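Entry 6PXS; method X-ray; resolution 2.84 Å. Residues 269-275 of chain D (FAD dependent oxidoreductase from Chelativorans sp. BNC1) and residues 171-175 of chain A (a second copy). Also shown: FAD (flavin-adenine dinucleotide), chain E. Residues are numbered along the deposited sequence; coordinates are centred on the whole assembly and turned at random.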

# COMPACT_ATOMS: atom_id res chain seq x y z
N SER D 269 -0.46 -24.21 -13.08
CA SER D 269 -1.03 -22.94 -12.66
C SER D 269 -1.05 -21.91 -13.77
O SER D 269 -1.85 -20.97 -13.71
CB SER D 269 -0.23 -22.38 -11.48
OG SER D 269 1.10 -22.08 -11.88
N GLY D 270 -0.21 -22.05 -14.79
CA GLY D 270 -0.09 -21.00 -15.77
C GLY D 270 0.54 -19.76 -15.14
O GLY D 270 1.16 -19.81 -14.07
N PHE D 271 0.38 -18.64 -15.83
CA PHE D 271 0.91 -17.36 -15.35
C PHE D 271 -0.12 -16.66 -14.47
O PHE D 271 -0.55 -15.53 -14.73
CB PHE D 271 1.34 -16.50 -16.53
CG PHE D 271 2.40 -17.13 -17.39
CD1 PHE D 271 3.72 -17.13 -16.98
CD2 PHE D 271 2.08 -17.72 -18.59
CE1 PHE D 271 4.70 -17.72 -17.75
CE2 PHE D 271 3.05 -18.31 -19.38
CZ PHE D 271 4.37 -18.31 -18.96
N ASP D 272 -0.51 -17.36 -13.41
CA ASP D 272 -1.53 -16.90 -12.47
C ASP D 272 -0.85 -16.01 -11.43
O ASP D 272 -0.45 -16.46 -10.36
CB ASP D 272 -2.23 -18.08 -11.82
CG ASP D 272 -3.46 -17.67 -11.05
OD1 ASP D 272 -4.55 -18.24 -11.30
OD2 ASP D 272 -3.35 -16.76 -10.21
N TYR D 273 -0.74 -14.72 -11.75
CA TYR D 273 -0.01 -13.77 -10.91
C TYR D 273 -0.97 -13.22 -9.85
O TYR D 273 -1.44 -12.08 -9.92
CB TYR D 273 0.60 -12.67 -11.76
CG TYR D 273 1.60 -11.81 -11.03
CD1 TYR D 273 2.75 -12.36 -10.48
CD2 TYR D 273 1.41 -10.44 -10.90
CE1 TYR D 273 3.68 -11.58 -9.81
CE2 TYR D 273 2.33 -9.65 -10.23
CZ TYR D 273 3.46 -10.23 -9.69
OH TYR D 273 4.38 -9.44 -9.03
N ARG D 274 -1.25 -14.05 -8.85
CA ARG D 274 -2.13 -13.71 -7.75
C ARG D 274 -1.61 -14.34 -6.47
O ARG D 274 -1.08 -15.46 -6.49
CB ARG D 274 -3.57 -14.19 -8.00
CG ARG D 274 -4.30 -13.42 -9.08
CD ARG D 274 -5.56 -14.16 -9.54
NE ARG D 274 -6.28 -14.78 -8.43
CZ ARG D 274 -6.26 -16.08 -8.15
NH1 ARG D 274 -5.56 -16.93 -8.89
NH2 ARG D 274 -6.95 -16.54 -7.11
N VAL D 275 -1.77 -13.64 -5.35
CA VAL D 275 -1.45 -14.17 -4.03
C VAL D 275 -2.71 -14.82 -3.48
O VAL D 275 -3.68 -14.12 -3.14
CB VAL D 275 -0.92 -13.09 -3.09
CG1 VAL D 275 -0.79 -13.62 -1.68
CG2 VAL D 275 0.43 -12.57 -3.58
PA FAD E . -7.29 -2.44 -20.58
O1A FAD E . -5.89 -2.07 -20.27
O2A FAD E . -8.31 -2.01 -19.52
O5B FAD E . -7.44 -3.98 -20.85
C5B FAD E . -6.33 -4.77 -21.32
C4B FAD E . -6.29 -6.06 -20.54
O4B FAD E . -5.72 -7.11 -21.36
C3B FAD E . -5.45 -6.01 -19.27
O3B FAD E . -6.10 -6.73 -18.22
C2B FAD E . -4.15 -6.69 -19.69
O2B FAD E . -3.47 -7.29 -18.59
C1B FAD E . -4.70 -7.75 -20.64
N9A FAD E . -3.72 -8.27 -21.59
C8A FAD E . -2.97 -7.56 -22.49
N7A FAD E . -2.16 -8.30 -23.22
C5A FAD E . -2.40 -9.59 -22.76
C6A FAD E . -1.87 -10.84 -23.13
N6A FAD E . -0.94 -11.00 -24.08
N1A FAD E . -2.32 -11.93 -22.48
C2A FAD E . -3.25 -11.78 -21.53
N3A FAD E . -3.82 -10.65 -21.10
C4A FAD E . -3.35 -9.59 -21.76
N1 FAD E . -12.26 6.90 -20.63
C2 FAD E . -13.46 7.55 -20.55
O2 FAD E . -14.40 7.28 -21.31
N3 FAD E . -13.64 8.54 -19.60
C4 FAD E . -12.70 8.96 -18.68
O4 FAD E . -12.98 9.85 -17.88
C4X FAD E . -11.43 8.27 -18.78
N5 FAD E . -10.48 8.60 -17.95
C5X FAD E . -9.27 7.94 -18.04
C6 FAD E . -8.25 8.29 -17.16
C7 FAD E . -7.01 7.65 -17.21
C7M FAD E . -5.93 8.05 -16.24
C8 FAD E . -6.79 6.64 -18.16
C8M FAD E . -5.46 5.94 -18.24
C9 FAD E . -7.81 6.29 -19.04
C9A FAD E . -9.04 6.93 -18.99
N10 FAD E . -10.10 6.60 -19.86
C10 FAD E . -11.31 7.25 -19.79
C1' FAD E . -9.92 5.56 -20.89
C2' FAD E . -10.25 4.15 -20.40
O2' FAD E . -9.79 3.98 -19.06
C3' FAD E . -9.57 3.13 -21.30
O3' FAD E . -9.69 3.54 -22.66
C4' FAD E . -10.12 1.71 -21.18
O4' FAD E . -10.02 1.28 -19.83
C5' FAD E . -9.38 0.75 -22.09
O5' FAD E . -9.87 -0.59 -21.87
P FAD E . -9.20 -1.83 -22.57
O1P FAD E . -9.08 -1.54 -24.07
O2P FAD E . -9.87 -3.10 -22.21
O3P FAD E . -7.73 -1.80 -21.96
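Chain A (171-175) RNDYV

Two segments from separate copies of the protein are joined here by hydrogen bonds that all run from backbone amides of chain D to side-chain oxygens of chain A; no backbone-to-backbone hydrogen bond links them. The amide of Phe D271 donates to the carboxylate of Asp A173 (N to OD1, 2.8 Å, nearly straight at 160°), and two residues on, Tyr D273 N reaches Asn A172 OD1 at 2.6 Å, with a more bent angle of 137°.

The 171-175 segment of chain A is extended, with backbone angles in the beta region throughout, and its direction from Asn A172 to Tyr A174 lies 129° from that of Gly D270 to Arg D274. The two therefore run broadly counter to each other but well short of antiparallel. The register pairs Phe D271 with Asp A173 (CA to CA, 4.4 Å) and Asp D272 with Asn A172 (CA to CA, 4.8 Å). The backbones meet through CA-H...O contacts, from Asp D272 CA to Asn A172 O (3.2 Å) and from Asp A173 CA to Phe D271 O (3.5 Å).

Asn A172, with its CA-to-CB bond directed toward chain D, is the most heavily covered residue; its CB also packs 3.9 Å from Arg D274 CD. Asp A173 is held in place within its own chain: OD1 also accepts from Tyr A174 N at 2.7 Å, while OD2 forms a salt bridge with Arg A171 NH1 at 2.6 Å. Asp A173 OD1 also lies at the edge of the Phe D271 ring, 3.2 Å from its CD2, and that CD2 packs against Tyr A174 CB at 3.9 Å. Gly D270, at positive phi, leaves room beside this carboxylate, since a CB there would come within about 3.0 Å of Asp A173 OD2. Val A175 O accepts a weak hydrogen bond from FAD N6A at 3.4 Å.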

# COMPACT_ATOMS: atom_id res chain seq x y z
N ARG A 171 -9.81 -16.47 -15.99
CA ARG A 171 -8.55 -17.03 -15.52
C ARG A 171 -7.46 -15.98 -15.66
O ARG A 171 -7.48 -15.16 -16.58
CB ARG A 171 -8.19 -18.30 -16.31
CG ARG A 171 -6.74 -18.75 -16.17
CD ARG A 171 -6.56 -20.18 -16.66
NE ARG A 171 -7.08 -20.39 -18.01
CZ ARG A 171 -6.35 -20.31 -19.13
NH1 ARG A 171 -5.06 -20.03 -19.07
NH2 ARG A 171 -6.93 -20.52 -20.30
N ASN A 172 -6.50 -16.02 -14.74
CA ASN A 172 -5.35 -15.13 -14.76
C ASN A 172 -4.20 -15.88 -15.42
O ASN A 172 -3.67 -16.84 -14.86
CB ASN A 172 -4.97 -14.69 -13.34
CG ASN A 172 -3.96 -13.56 -13.34
OD1 ASN A 172 -2.77 -13.78 -13.11
ND2 ASN A 172 -4.42 -12.34 -13.59
N ASP A 173 -3.82 -15.44 -16.62
CA ASP A 173 -2.81 -16.13 -17.40
C ASP A 173 -2.33 -15.21 -18.51
O ASP A 173 -3.00 -14.23 -18.85
CB ASP A 173 -3.35 -17.45 -17.97
CG ASP A 173 -2.25 -18.40 -18.40
OD1 ASP A 173 -1.07 -18.06 -18.20
OD2 ASP A 173 -2.57 -19.48 -18.93
N TYR A 174 -1.16 -15.53 -19.05
CA TYR A 174 -0.58 -14.79 -20.17
C TYR A 174 -0.50 -15.73 -21.36
O TYR A 174 0.16 -16.77 -21.31
CB TYR A 174 0.81 -14.26 -19.81
CG TYR A 174 1.40 -13.32 -20.84
CD1 TYR A 174 1.02 -11.98 -20.87
CD2 TYR A 174 2.33 -13.76 -21.77
CE1 TYR A 174 1.55 -11.11 -21.81
CE2 TYR A 174 2.87 -12.90 -22.71
CZ TYR A 174 2.47 -11.57 -22.73
OH TYR A 174 3.00 -10.71 -23.66
N VAL A 175 -1.20 -15.36 -22.44
CA VAL A 175 -1.27 -16.18 -23.64
C VAL A 175 -0.61 -15.43 -24.79
O VAL A 175 -0.32 -14.24 -24.70
CB VAL A 175 -2.72 -16.56 -24.00
CG1 VAL A 175 -3.36 -17.34 -22.87
CG2 VAL A 175 -3.54 -15.31 -24.33